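Local coordinates for Fe-regulated protein B (Neisseria meningitidis, PDB 4AIP) that transports iron across the outer membrane as a TonB-dependent transporter, a beta barrel occupied by an internal plug domain, at residues 79-84 / 733-738; 392-397 / 432-437; 483-488 / 499-504; 537-542 / 554-559; 647-652 / 690-695. One frame throughout, in Å; residues are numbered along the deposited sequence.

Contact 1 (79-84 / 733-738); sequences ESTATD and DVRLGV
Arg735, projecting from a barrel strand, is joined to Thr83 of loop 79-84 by one hydrogen bond: its NH2 donates to Thr83 OG1 over 3.0 Å. The bond bends to 143° at the hydrogen, and the oxygen lies 25° out of the guanidinium plane. Thr83 suits this place, since its short hydroxyl accepts the hydrogen bond while CG2 lies beside the same nitrogen.

Electrostatic contacts occupy the two faces of the guanidinium. Thr81 O stands over the centre of one, 3.6 Å from CZ, while Asp733 OD2 lies off toward the rim of the other, 3.4 Å from NE. No N-H points at this carboxylate oxygen, which makes the salt bridge one of charge alone. Together the oxygens probably stabilise the cation and restrain its tilt. Asp733 is itself steadied by the backbone N of Asn196.

The apolar part is tight. Thr81 CG2 presses on Arg735 CD at 3.2 Å, against the stem of a chain that turns at chi3 (63°) before reaching the loop. Thr81 OG1 is buried near Arg735 CB and has no polar partner in the model.

The loop is shaped locally by an ST turn, in which Ser80 OG accepts from Ala82 N at 2.9 Å, and by Asp84, which caps helix 85-88 through the N of Glu87. On the outer side of the strand, Leu736 and Val738 pack on Leu268 and Ile255 of a second subunit. A plug domain enclosed by a beta barrel is the architecture of TonB-dependent receptors, and here Arg735 joins a loop of the plug to the wall.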
# COMPACT_ATOMS: atom_id res chain seq x y z
N GLU B 79 12.14 -9.57 24.77
CA GLU B 79 12.01 -10.96 25.19
C GLU B 79 10.56 -11.41 25.27
O GLU B 79 10.25 -12.55 25.65
CB GLU B 79 12.69 -11.18 26.53
CG GLU B 79 14.20 -10.90 26.49
CD GLU B 79 14.81 -10.84 27.86
OE1 GLU B 79 14.09 -10.99 28.88
OE2 GLU B 79 16.05 -10.63 27.92
N SER B 80 9.67 -10.48 24.96
CA SER B 80 8.24 -10.71 25.03
C SER B 80 7.70 -10.97 23.64
O SER B 80 8.32 -10.60 22.65
CB SER B 80 7.55 -9.47 25.57
OG SER B 80 6.14 -9.64 25.40
N THR B 81 6.51 -11.52 23.58
CA THR B 81 5.88 -11.93 22.34
C THR B 81 4.70 -10.99 22.12
O THR B 81 4.02 -11.08 21.10
CB THR B 81 5.43 -13.35 22.63
OG1 THR B 81 5.76 -14.27 21.56
CG2 THR B 81 4.05 -13.45 23.06
N ALA B 82 4.45 -10.08 23.07
CA ALA B 82 3.26 -9.19 23.01
C ALA B 82 3.39 -8.16 21.87
O ALA B 82 4.49 -7.72 21.53
CB ALA B 82 3.05 -8.47 24.39
N THR B 83 2.26 -7.78 21.29
CA THR B 83 2.26 -6.81 20.24
C THR B 83 1.25 -5.72 20.53
O THR B 83 0.84 -5.01 19.63
CB THR B 83 1.88 -7.48 18.94
OG1 THR B 83 0.75 -8.30 19.16
CG2 THR B 83 3.00 -8.35 18.42
N ASP B 84 0.78 -5.65 21.78
CA ASP B 84 -0.03 -4.51 22.24
C ASP B 84 0.18 -4.26 23.72
O ASP B 84 0.67 -5.16 24.44
CB ASP B 84 -1.52 -4.65 21.89
CG ASP B 84 -2.17 -5.95 22.42
OD1 ASP B 84 -1.63 -6.67 23.30
OD2 ASP B 84 -3.29 -6.26 21.94
N ASP B 733 -3.72 -18.79 22.42
CA ASP B 733 -2.94 -18.05 21.40
C ASP B 733 -1.52 -18.49 21.60
O ASP B 733 -0.95 -18.34 22.70
CB ASP B 733 -3.03 -16.53 21.66
CG ASP B 733 -2.39 -15.65 20.50
OD1 ASP B 733 -2.30 -16.14 19.34
OD2 ASP B 733 -2.02 -14.43 20.74
N VAL B 734 -0.93 -19.06 20.56
CA VAL B 734 0.43 -19.50 20.68
C VAL B 734 1.24 -18.66 19.74
O VAL B 734 0.85 -18.45 18.58
CB VAL B 734 0.56 -21.02 20.43
CG1 VAL B 734 -0.13 -21.35 19.18
CG2 VAL B 734 2.03 -21.51 20.36
N ARG B 735 2.34 -18.12 20.25
CA ARG B 735 3.06 -17.06 19.53
C ARG B 735 4.52 -17.34 19.50
O ARG B 735 5.14 -17.71 20.51
CB ARG B 735 2.82 -15.66 20.11
CG ARG B 735 1.59 -15.50 21.00
CD ARG B 735 1.34 -14.02 21.45
NE ARG B 735 1.06 -13.18 20.28
CZ ARG B 735 0.63 -11.94 20.32
NH1 ARG B 735 0.38 -11.35 21.48
NH2 ARG B 735 0.43 -11.29 19.20
N LEU B 736 5.09 -17.14 18.33
CA LEU B 736 6.50 -17.25 18.16
C LEU B 736 6.90 -15.93 17.53
O LEU B 736 6.31 -15.55 16.54
CB LEU B 736 6.80 -18.44 17.25
CG LEU B 736 8.29 -18.76 17.09
CD1 LEU B 736 8.86 -19.64 18.19
CD2 LEU B 736 8.35 -19.50 15.85
N GLY B 737 7.84 -15.22 18.16
CA GLY B 737 8.40 -13.95 17.70
C GLY B 737 9.91 -14.10 17.55
O GLY B 737 10.52 -14.90 18.27
N VAL B 738 10.50 -13.37 16.59
CA VAL B 738 11.98 -13.37 16.45
C VAL B 738 12.40 -11.93 16.21
O VAL B 738 11.79 -11.30 15.35
CB VAL B 738 12.49 -14.31 15.25
CG1 VAL B 738 14.00 -14.36 15.20
CG2 VAL B 738 11.96 -15.76 15.35

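Contact 2 (392-397 / 432-437); sequences QAFLNS and YKLSNP
Leu434 lies over one face of the Phe394 ring, and this is where the contact is densest. Its CB makes a CH-pi contact 3.9 Å from the ring centroid, only 19° off the normal and displaced somewhat toward the rim, and stands 3.7 Å from Phe394 CD1. Farther along the ring, CZ comes within 3.5 Å of Ser435 C, and CE2 lies 3.7 Å from Leu434 O, which lets the aromatic group pack on main chain as well as on leucine. Phe394 gets there because its CG stands beside the backbone N, anti to the carbonyl carbon (chi1 -71°). A flat ring suits this place because it offers one face to the leucine and its far end to the main chain of Ser435. Buried Asn396 also lies against Leu434 on this packed side, but the modelled position of its amide is doubtful.

Both segments belong to the long connection between barrel strands 376-390 and 438-452, which also carries helix 420-431; extended loops of this kind are a feature of TonB-dependent barrels. Ile522 adds to the apolar side by packing on Leu434 and Tyr432.

The other side is looser and more polar. Asn436 meets the ring through OD1, 3.8 Å from Phe394 CZ, its amide inclined 46° to the ring, while ND2 is hydrogen-bonded to Glu388 OE2. Tyr432 barely touches, with its ring leading off toward Asp472. Phe394 also packs on Asn236 of a third subunit.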
# COMPACT_ATOMS: atom_id res chain seq x y z
N GLN B 392 -15.47 17.09 8.65
CA GLN B 392 -15.39 17.27 7.22
C GLN B 392 -16.31 18.36 6.70
O GLN B 392 -16.01 18.97 5.66
CB GLN B 392 -15.81 15.99 6.57
CG GLN B 392 -15.59 15.95 5.11
CD GLN B 392 -15.67 14.50 4.59
OE1 GLN B 392 -16.77 13.92 4.48
NE2 GLN B 392 -14.51 13.92 4.26
N ALA B 393 -17.43 18.56 7.38
CA ALA B 393 -18.50 19.46 6.97
C ALA B 393 -19.51 19.54 8.12
O ALA B 393 -19.80 18.52 8.75
CB ALA B 393 -19.17 18.91 5.78
N PHE B 394 -20.07 20.73 8.39
CA PHE B 394 -21.08 20.87 9.45
C PHE B 394 -22.43 20.56 8.92
O PHE B 394 -22.70 20.86 7.77
CB PHE B 394 -21.04 22.22 10.12
CG PHE B 394 -19.84 22.40 10.97
CD1 PHE B 394 -19.78 21.86 12.22
CD2 PHE B 394 -18.73 23.10 10.51
CE1 PHE B 394 -18.69 22.05 12.99
CE2 PHE B 394 -17.64 23.27 11.31
CZ PHE B 394 -17.61 22.74 12.51
N LEU B 395 -23.27 19.92 9.74
CA LEU B 395 -24.49 19.27 9.21
C LEU B 395 -25.89 19.59 9.77
O LEU B 395 -26.86 19.04 9.28
CB LEU B 395 -24.30 17.76 9.19
CG LEU B 395 -23.23 17.11 8.34
CD1 LEU B 395 -23.25 15.66 8.65
CD2 LEU B 395 -23.42 17.29 6.87
N ASN B 396 -25.98 20.22 10.92
CA ASN B 396 -26.56 21.52 11.15
C ASN B 396 -27.84 21.90 10.46
O ASN B 396 -28.90 21.98 11.04
CB ASN B 396 -25.49 22.49 10.70
CG ASN B 396 -25.20 23.46 11.70
OD1 ASN B 396 -26.05 23.82 12.47
ND2 ASN B 396 -23.97 23.89 11.73
N SER B 397 -27.70 22.20 9.19
CA SER B 397 -28.79 22.66 8.39
C SER B 397 -29.73 21.49 8.16
O SER B 397 -30.82 21.65 7.61
CB SER B 397 -28.24 23.20 7.06
OG SER B 397 -27.04 22.52 6.71
N TYR B 432 -27.71 28.42 13.36
CA TYR B 432 -26.32 28.47 13.80
C TYR B 432 -25.42 28.29 12.64
O TYR B 432 -25.70 27.51 11.68
CB TYR B 432 -25.99 27.38 14.76
CG TYR B 432 -26.24 27.77 16.16
CD1 TYR B 432 -25.35 28.60 16.84
CD2 TYR B 432 -27.40 27.35 16.83
CE1 TYR B 432 -25.58 28.97 18.17
CE2 TYR B 432 -27.64 27.73 18.14
CZ TYR B 432 -26.71 28.53 18.81
OH TYR B 432 -26.94 28.89 20.13
N LYS B 433 -24.33 29.01 12.73
CA LYS B 433 -23.23 28.80 11.83
C LYS B 433 -22.08 28.33 12.68
O LYS B 433 -21.56 29.06 13.56
CB LYS B 433 -22.86 30.11 11.14
CG LYS B 433 -24.09 30.90 10.66
CD LYS B 433 -23.96 32.41 11.05
CE LYS B 433 -23.04 33.12 10.00
NZ LYS B 433 -22.80 34.56 10.41
N LEU B 434 -21.68 27.10 12.43
CA LEU B 434 -20.78 26.46 13.34
C LEU B 434 -19.35 26.57 12.89
O LEU B 434 -19.08 26.63 11.71
CB LEU B 434 -21.18 25.01 13.53
CG LEU B 434 -22.60 24.76 14.00
CD1 LEU B 434 -22.89 23.26 14.01
CD2 LEU B 434 -22.81 25.31 15.40
N SER B 435 -18.44 26.56 13.86
CA SER B 435 -17.00 26.61 13.65
C SER B 435 -16.38 25.41 14.36
O SER B 435 -17.00 24.81 15.25
CB SER B 435 -16.41 27.89 14.25
OG SER B 435 -17.40 28.60 14.95
N ASN B 436 -15.15 25.08 13.98
CA ASN B 436 -14.37 24.05 14.65
C ASN B 436 -14.23 24.39 16.12
O ASN B 436 -13.85 25.51 16.42
CB ASN B 436 -12.98 24.01 14.08
CG ASN B 436 -12.91 23.46 12.67
OD1 ASN B 436 -13.89 23.03 12.09
ND2 ASN B 436 -11.71 23.46 12.13
N PRO B 437 -14.52 23.44 17.03
CA PRO B 437 -14.31 23.66 18.46
C PRO B 437 -12.85 23.63 18.77
O PRO B 437 -12.10 22.87 18.16
CB PRO B 437 -14.98 22.45 19.14
CG PRO B 437 -15.71 21.73 18.12
CD PRO B 437 -15.11 22.11 16.77

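Contact 3 (483-488 / 499-504); sequences PSFGVI and ASHNYA
Phe485 and His501 stand side by side and point the same way from a hydrogen-bonded antiparallel pair. Phe485 CD1 approaches the edge of the imidazole near its plane, 4.1 Å from CD2. Different first torsions make this fit: chi1 of -44° lays the phenylalanine toward the neighbouring strand, while -172° carries the histidine ring clear, where ND1 bonds to Thr537 OG1 of the next strand.

Pro483 and Tyr503 meet at a slant. Proline CD rests 3.7 Å from Tyr503 CB, and Pro483 O lies in plane at the edge of the tyrosine ring while accepting a hydrogen bond from Tyr503 N at 3.0 Å. Proline, lacking an N-H, can still serve here through its carbonyl.

The opposite face is smaller and more polar. Ser484 CB comes within 3.4 Å of Asn502 OD1; ND2 of the same amide donates to Ala153 O, and Gly486 faces Ser500. Small or polar residues suit this face, near the plug residues Lys66 and Ala153. Val487 N donates to Ala499 O at 2.8 Å and 177°, the straightest of the five backbone bonds. This is a beta hairpin of the barrel wall, with Phe485 and His501 on one face and the small or polar Ser484, Gly486, Ser500 and Asn502 on the face toward the plug.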
# COMPACT_ATOMS: atom_id res chain seq x y z
N PRO B 483 -1.92 23.43 44.54
CA PRO B 483 -0.75 23.14 45.39
C PRO B 483 -0.48 21.66 45.46
O PRO B 483 -1.34 20.87 45.10
CB PRO B 483 -1.20 23.64 46.78
CG PRO B 483 -2.48 24.38 46.56
CD PRO B 483 -3.10 23.81 45.33
N SER B 484 0.71 21.27 45.92
CA SER B 484 1.05 19.89 46.01
C SER B 484 2.14 19.78 47.02
O SER B 484 3.00 20.66 47.09
CB SER B 484 1.45 19.30 44.63
OG SER B 484 2.61 19.95 44.05
N PHE B 485 2.12 18.72 47.82
CA PHE B 485 3.10 18.55 48.91
C PHE B 485 3.47 17.08 48.90
O PHE B 485 2.61 16.25 48.75
CB PHE B 485 2.51 18.90 50.32
CG PHE B 485 1.67 20.19 50.37
CD1 PHE B 485 0.26 20.17 50.09
CD2 PHE B 485 2.30 21.44 50.71
CE1 PHE B 485 -0.53 21.38 50.13
CE2 PHE B 485 1.56 22.65 50.77
CZ PHE B 485 0.11 22.62 50.47
N GLY B 486 4.73 16.77 49.11
CA GLY B 486 5.16 15.40 49.13
C GLY B 486 6.34 15.22 50.05
O GLY B 486 7.25 16.06 50.11
N VAL B 487 6.31 14.11 50.79
CA VAL B 487 7.35 13.73 51.70
C VAL B 487 7.80 12.32 51.39
O VAL B 487 6.99 11.44 51.29
CB VAL B 487 6.85 13.68 53.18
CG1 VAL B 487 8.04 13.53 54.13
CG2 VAL B 487 6.03 14.90 53.54
N ILE B 488 9.10 12.12 51.31
CA ILE B 488 9.65 10.79 51.34
C ILE B 488 10.65 10.72 52.50
O ILE B 488 11.46 11.63 52.71
CB ILE B 488 10.39 10.40 50.04
CG1 ILE B 488 9.46 10.50 48.82
CG2 ILE B 488 10.99 9.00 50.20
CD1 ILE B 488 10.23 10.69 47.48
N ALA B 499 4.29 9.99 51.54
CA ALA B 499 3.00 10.61 51.65
C ALA B 499 3.03 11.82 50.76
O ALA B 499 4.06 12.45 50.64
CB ALA B 499 2.71 11.02 53.12
N SER B 500 1.89 12.10 50.15
CA SER B 500 1.73 13.24 49.27
C SER B 500 0.29 13.75 49.35
O SER B 500 -0.63 13.03 49.76
CB SER B 500 2.17 12.91 47.82
OG SER B 500 1.31 11.93 47.25
N HIS B 501 0.11 15.01 49.00
CA HIS B 501 -1.19 15.65 49.05
C HIS B 501 -1.20 16.61 47.88
O HIS B 501 -0.62 17.68 47.92
CB HIS B 501 -1.41 16.33 50.41
CG HIS B 501 -2.80 16.86 50.61
ND1 HIS B 501 -3.92 16.06 50.57
CD2 HIS B 501 -3.24 18.11 50.86
CE1 HIS B 501 -5.00 16.80 50.75
NE2 HIS B 501 -4.61 18.05 50.94
N ASN B 502 -1.82 16.16 46.80
CA ASN B 502 -1.64 16.78 45.51
C ASN B 502 -2.96 17.22 45.00
O ASN B 502 -3.92 16.45 44.99
CB ASN B 502 -1.06 15.79 44.51
CG ASN B 502 0.39 15.41 44.78
OD1 ASN B 502 1.09 16.07 45.55
ND2 ASN B 502 0.86 14.36 44.11
N TYR B 503 -2.99 18.45 44.55
CA TYR B 503 -4.12 19.03 43.85
C TYR B 503 -3.79 19.16 42.39
O TYR B 503 -2.65 19.49 42.01
CB TYR B 503 -4.40 20.44 44.38
CG TYR B 503 -5.09 20.47 45.69
CD1 TYR B 503 -4.38 20.42 46.89
CD2 TYR B 503 -6.48 20.56 45.73
CE1 TYR B 503 -5.04 20.44 48.14
CE2 TYR B 503 -7.16 20.62 46.93
CZ TYR B 503 -6.45 20.56 48.14
OH TYR B 503 -7.17 20.57 49.33
N ALA B 504 -4.81 18.91 41.57
CA ALA B 504 -4.69 19.08 40.15
C ALA B 504 -6.04 19.35 39.53
O ALA B 504 -7.10 19.04 40.11
CB ALA B 504 -4.03 17.87 39.52

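Contact 4 (537-542 / 554-559); sequences TEIGFN and YFWQTI
Trp556 sets its ring edge against Thr537 across an antiparallel hairpin of the barrel wall, strands 532-544 and 548-563. The indole carbon CE3 lies 3.2 Å from Thr537 O, which also accepts the hydrogen bond of Trp556 N at 2.7 Å and 168°. A CG placed beside the backbone N (chi1 -57°) lays the indole across the neighbouring strand, and Thr537 CB, compact and beta-branched, fits alongside at 4.1 Å from CE3.

Ile539 extends this apolar face. Its CG1 sits 4.0 Å from Trp556 CZ3 and 3.9 Å from Tyr554 CB, touching the indole and the stem of the tyrosine, while Tyr554 CD1 rests above one face of the indole, toward its rim. Broad rings and a branched aliphatic suit the outward side of a membrane barrel, where Trp556 and Ile539 are exposed.

The inward face is electrostatic. Glu538, extended beyond CG, sends OE1 to a salt bridge with Arg110, which also forms a cation-pi contact with Phe555. This buried acid and ring therefore share one arginine, which probably favours the charged carboxylate. Between the pair themselves the carboxylate and ring planes are 34° apart, and Glu538 OE1 lies 3.6 Å from Phe555 CB.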
# COMPACT_ATOMS: atom_id res chain seq x y z
N THR B 537 -4.65 12.23 48.16
CA THR B 537 -3.78 12.03 49.30
C THR B 537 -3.37 10.60 49.28
O THR B 537 -4.23 9.74 49.05
CB THR B 537 -4.56 12.18 50.62
OG1 THR B 537 -5.29 13.43 50.59
CG2 THR B 537 -3.61 12.13 51.81
N GLU B 538 -2.10 10.33 49.53
CA GLU B 538 -1.73 8.94 49.59
C GLU B 538 -0.48 8.64 50.37
O GLU B 538 0.36 9.52 50.56
CB GLU B 538 -1.70 8.39 48.17
CG GLU B 538 -0.51 8.51 47.34
CD GLU B 538 -0.72 7.66 46.07
OE1 GLU B 538 -1.50 8.11 45.16
OE2 GLU B 538 -0.13 6.53 46.03
N ILE B 539 -0.38 7.41 50.84
CA ILE B 539 0.83 6.93 51.57
C ILE B 539 1.45 5.71 50.89
O ILE B 539 0.78 5.05 50.06
CB ILE B 539 0.48 6.55 53.02
CG1 ILE B 539 -0.80 5.72 53.04
CG2 ILE B 539 0.26 7.87 53.84
CD1 ILE B 539 -0.87 4.72 54.13
N GLY B 540 2.70 5.40 51.24
CA GLY B 540 3.37 4.31 50.59
C GLY B 540 4.62 3.87 51.27
O GLY B 540 5.12 4.55 52.16
N PHE B 541 5.12 2.71 50.89
CA PHE B 541 6.39 2.27 51.42
C PHE B 541 7.07 1.49 50.31
O PHE B 541 6.36 0.94 49.44
CB PHE B 541 6.18 1.40 52.67
CG PHE B 541 5.78 -0.02 52.38
CD1 PHE B 541 6.76 -0.99 52.16
CD2 PHE B 541 4.44 -0.38 52.30
CE1 PHE B 541 6.39 -2.36 51.86
CE2 PHE B 541 4.08 -1.73 52.02
CZ PHE B 541 5.05 -2.70 51.82
N ASN B 542 8.40 1.46 50.36
CA ASN B 542 9.17 0.59 49.49
C ASN B 542 10.21 -0.13 50.31
O ASN B 542 11.02 0.49 51.04
CB ASN B 542 9.90 1.35 48.41
CG ASN B 542 8.97 2.14 47.53
OD1 ASN B 542 8.59 1.65 46.46
ND2 ASN B 542 8.55 3.34 47.99
N TYR B 554 -1.49 3.20 49.60
CA TYR B 554 -2.90 3.51 49.82
C TYR B 554 -3.15 4.94 49.36
O TYR B 554 -2.27 5.82 49.49
CB TYR B 554 -3.32 3.30 51.27
CG TYR B 554 -4.80 2.93 51.37
CD1 TYR B 554 -5.78 3.90 51.19
CD2 TYR B 554 -5.22 1.60 51.55
CE1 TYR B 554 -7.11 3.60 51.24
CE2 TYR B 554 -6.56 1.28 51.58
CZ TYR B 554 -7.51 2.28 51.40
OH TYR B 554 -8.86 2.00 51.43
N PHE B 555 -4.32 5.17 48.78
CA PHE B 555 -4.64 6.48 48.18
C PHE B 555 -6.06 6.80 48.45
O PHE B 555 -6.90 5.88 48.57
CB PHE B 555 -4.39 6.52 46.63
CG PHE B 555 -5.31 5.59 45.82
CD1 PHE B 555 -6.56 6.03 45.42
CD2 PHE B 555 -4.95 4.29 45.51
CE1 PHE B 555 -7.41 5.22 44.72
CE2 PHE B 555 -5.82 3.47 44.82
CZ PHE B 555 -7.04 3.95 44.42
N TRP B 556 -6.31 8.11 48.57
CA TRP B 556 -7.65 8.72 48.63
C TRP B 556 -7.75 9.84 47.62
O TRP B 556 -6.85 10.71 47.56
CB TRP B 556 -7.93 9.30 50.02
CG TRP B 556 -7.81 8.31 51.17
CD1 TRP B 556 -8.84 7.65 51.81
CD2 TRP B 556 -6.58 7.89 51.83
NE1 TRP B 556 -8.31 6.83 52.80
CE2 TRP B 556 -6.94 6.97 52.85
CE3 TRP B 556 -5.21 8.24 51.67
CZ2 TRP B 556 -6.00 6.38 53.72
CZ3 TRP B 556 -4.24 7.64 52.53
CH2 TRP B 556 -4.67 6.70 53.56
N GLN B 557 -8.83 9.81 46.83
CA GLN B 557 -9.06 10.81 45.79
C GLN B 557 -10.46 11.44 45.93
O GLN B 557 -11.48 10.73 46.05
CB GLN B 557 -8.93 10.16 44.41
CG GLN B 557 -9.25 11.09 43.22
CD GLN B 557 -8.01 11.87 42.71
OE1 GLN B 557 -7.38 12.65 43.45
NE2 GLN B 557 -7.62 11.61 41.48
N THR B 558 -10.52 12.77 45.89
CA THR B 558 -11.79 13.46 45.69
C THR B 558 -11.64 14.36 44.49
O THR B 558 -10.63 15.05 44.36
CB THR B 558 -12.22 14.33 46.96
OG1 THR B 558 -12.40 13.47 48.08
CG2 THR B 558 -13.53 15.10 46.75
N ILE B 559 -12.65 14.40 43.62
CA ILE B 559 -12.60 15.28 42.47
C ILE B 559 -13.91 16.01 42.37
O ILE B 559 -14.97 15.38 42.21
CB ILE B 559 -12.35 14.55 41.15
CG1 ILE B 559 -11.15 13.61 41.24
CG2 ILE B 559 -12.13 15.58 39.99
CD1 ILE B 559 -10.82 12.98 39.90

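Contact 5 (647-652 / 690-695); sequences PNLEIG and VFANWK
Glu650 O is held twice by the opposite strand: Asn693 N donates to it in the carbonyl plane at 2.8 Å, and Ala692 CA adds a CA-H...O contact at 3.0 Å. Four more backbone bonds complete the antiparallel pairing. Beyond the bond from Lys695 N to Asn648 O a water continues the link, accepting from Asn648 N at 2.7 Å and donating to Lys695 O.

Phe691 and Gly652 make a ring-on-backbone pair. With CG between backbone N and carbonyl carbon (chi1 56°), the phenyl ring reaches across to lie over Gly652 of the partner strand, whose CA makes a CH-pi contact 4.2 Å from the centroid, 21° off the normal. Glycine suits this place because it leaves the ring room to lie flat on the backbone, as in aromatic rescue of glycine. Glu650 OE1 stands at the ring's edge, 4.0 Å from CE1, with carboxylate and ring planes 71° apart.

On the other face Leu649 CD1 packs tightly on Trp694 CB at 3.3 Å, and Ala692 is small enough to sit beside Leu649 and Ile651. Asn648 OD1 lies against the lysine stem, 3.4 Å from Lys695 CD, while it accepts from Arg643 NE; Lys695 NZ reaches Asn703 OD1.

The pair is hemmed in by two further barrel strands, 635-644, where Ile651 forms backbone hydrogen bonds with Tyr642, and 702-709, where Ala692 and Trp694 form them with Leu706 and Val704.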
# COMPACT_ATOMS: atom_id res chain seq x y z
N PRO B 647 21.63 -23.51 27.96
CA PRO B 647 21.63 -22.38 27.04
C PRO B 647 21.01 -21.13 27.68
O PRO B 647 20.45 -21.20 28.79
CB PRO B 647 20.74 -22.87 25.89
CG PRO B 647 19.85 -23.93 26.50
CD PRO B 647 20.69 -24.57 27.56
N ASN B 648 21.14 -19.98 27.03
CA ASN B 648 20.56 -18.74 27.58
C ASN B 648 19.10 -18.75 27.22
O ASN B 648 18.72 -18.46 26.09
CB ASN B 648 21.24 -17.52 27.01
CG ASN B 648 20.85 -16.27 27.70
OD1 ASN B 648 19.67 -16.01 27.96
ND2 ASN B 648 21.83 -15.45 27.98
N LEU B 649 18.27 -19.09 28.22
CA LEU B 649 16.88 -19.41 28.01
C LEU B 649 16.10 -19.16 29.31
O LEU B 649 16.45 -19.66 30.39
CB LEU B 649 16.77 -20.87 27.56
CG LEU B 649 15.41 -21.56 27.34
CD1 LEU B 649 14.61 -21.01 26.11
CD2 LEU B 649 15.63 -23.12 27.24
N GLU B 650 15.05 -18.37 29.21
CA GLU B 650 14.21 -18.18 30.34
C GLU B 650 12.92 -18.84 29.96
O GLU B 650 12.40 -18.60 28.81
CB GLU B 650 14.00 -16.68 30.62
CG GLU B 650 13.47 -16.43 32.00
CD GLU B 650 13.44 -14.97 32.41
OE1 GLU B 650 12.65 -14.19 31.81
OE2 GLU B 650 14.17 -14.64 33.38
N ILE B 651 12.41 -19.67 30.89
CA ILE B 651 11.03 -20.15 30.84
C ILE B 651 10.32 -19.71 32.05
O ILE B 651 10.93 -19.63 33.13
CB ILE B 651 10.88 -21.69 30.85
CG1 ILE B 651 11.46 -22.30 32.15
CG2 ILE B 651 11.45 -22.30 29.55
CD1 ILE B 651 12.10 -23.73 31.94
N GLY B 652 9.02 -19.52 31.92
CA GLY B 652 8.25 -19.09 33.05
C GLY B 652 6.78 -19.05 32.83
O GLY B 652 6.29 -19.40 31.80
N VAL B 690 2.39 -19.27 29.71
CA VAL B 690 3.75 -19.71 29.85
C VAL B 690 4.51 -19.12 28.65
O VAL B 690 3.91 -18.93 27.56
CB VAL B 690 3.89 -21.32 29.85
CG1 VAL B 690 3.13 -22.01 31.07
CG2 VAL B 690 3.39 -21.90 28.56
N PHE B 691 5.81 -18.84 28.83
CA PHE B 691 6.60 -18.20 27.75
C PHE B 691 7.98 -18.71 27.87
O PHE B 691 8.36 -19.24 28.95
CB PHE B 691 6.66 -16.66 27.87
CG PHE B 691 7.20 -16.17 29.24
CD1 PHE B 691 8.57 -16.00 29.46
CD2 PHE B 691 6.30 -15.94 30.30
CE1 PHE B 691 9.04 -15.58 30.75
CE2 PHE B 691 6.74 -15.53 31.59
CZ PHE B 691 8.09 -15.33 31.82
N ALA B 692 8.75 -18.47 26.80
CA ALA B 692 10.14 -18.77 26.78
C ALA B 692 10.85 -17.69 25.94
O ALA B 692 10.34 -17.27 24.89
CB ALA B 692 10.32 -20.14 26.18
N ASN B 693 12.02 -17.25 26.39
CA ASN B 693 12.92 -16.42 25.60
C ASN B 693 14.27 -17.13 25.40
O ASN B 693 15.01 -17.42 26.37
CB ASN B 693 13.11 -15.06 26.28
CG ASN B 693 14.28 -14.26 25.73
OD1 ASN B 693 15.30 -14.13 26.38
ND2 ASN B 693 14.13 -13.72 24.53
N TRP B 694 14.61 -17.45 24.17
CA TRP B 694 16.00 -17.88 23.95
C TRP B 694 16.87 -17.04 23.10
O TRP B 694 16.41 -16.38 22.16
CB TRP B 694 16.18 -19.40 23.76
CG TRP B 694 16.38 -20.04 22.49
CD1 TRP B 694 15.44 -20.25 21.49
CD2 TRP B 694 17.56 -20.75 22.07
NE1 TRP B 694 16.01 -20.99 20.42
CE2 TRP B 694 17.30 -21.29 20.75
CE3 TRP B 694 18.82 -20.88 22.61
CZ2 TRP B 694 18.23 -22.01 20.04
CZ3 TRP B 694 19.78 -21.61 21.90
CH2 TRP B 694 19.47 -22.17 20.61
N LYS B 695 18.12 -17.03 23.52
CA LYS B 695 19.08 -16.13 23.03
C LYS B 695 20.15 -17.04 22.54
O LYS B 695 21.14 -17.27 23.26
CB LYS B 695 19.63 -15.25 24.16
CG LYS B 695 18.74 -14.10 24.65
CD LYS B 695 19.43 -13.39 25.79
CE LYS B 695 18.46 -12.51 26.54
NZ LYS B 695 17.92 -11.46 25.60
O HOH W 1 22.17 -19.74 24.51

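Overall arrangement
Contacts 3, 4 and 5 are antiparallel strand pairs of the barrel wall, built on backbone hydrogen bonds. Contacts 1 and 5 are surface contacts, while 2, 3 and 4 are partly buried. Contacts 3 and 4 are neighbours, their centres 10 Å apart, because strands 495-506 and 532-544 lie next to each other; both bury polar inner faces and carry bulkier outer ones. Contact 5 includes a water. Contact 1 touches it through a salt bridge from Glu79 to Lys695, yet differs in kind: plug meets wall mainly through one arginine. Contact 2 stands apart, at least about 22 Å from any other by nearest atoms, and relies on ring packing between irregular loop segments.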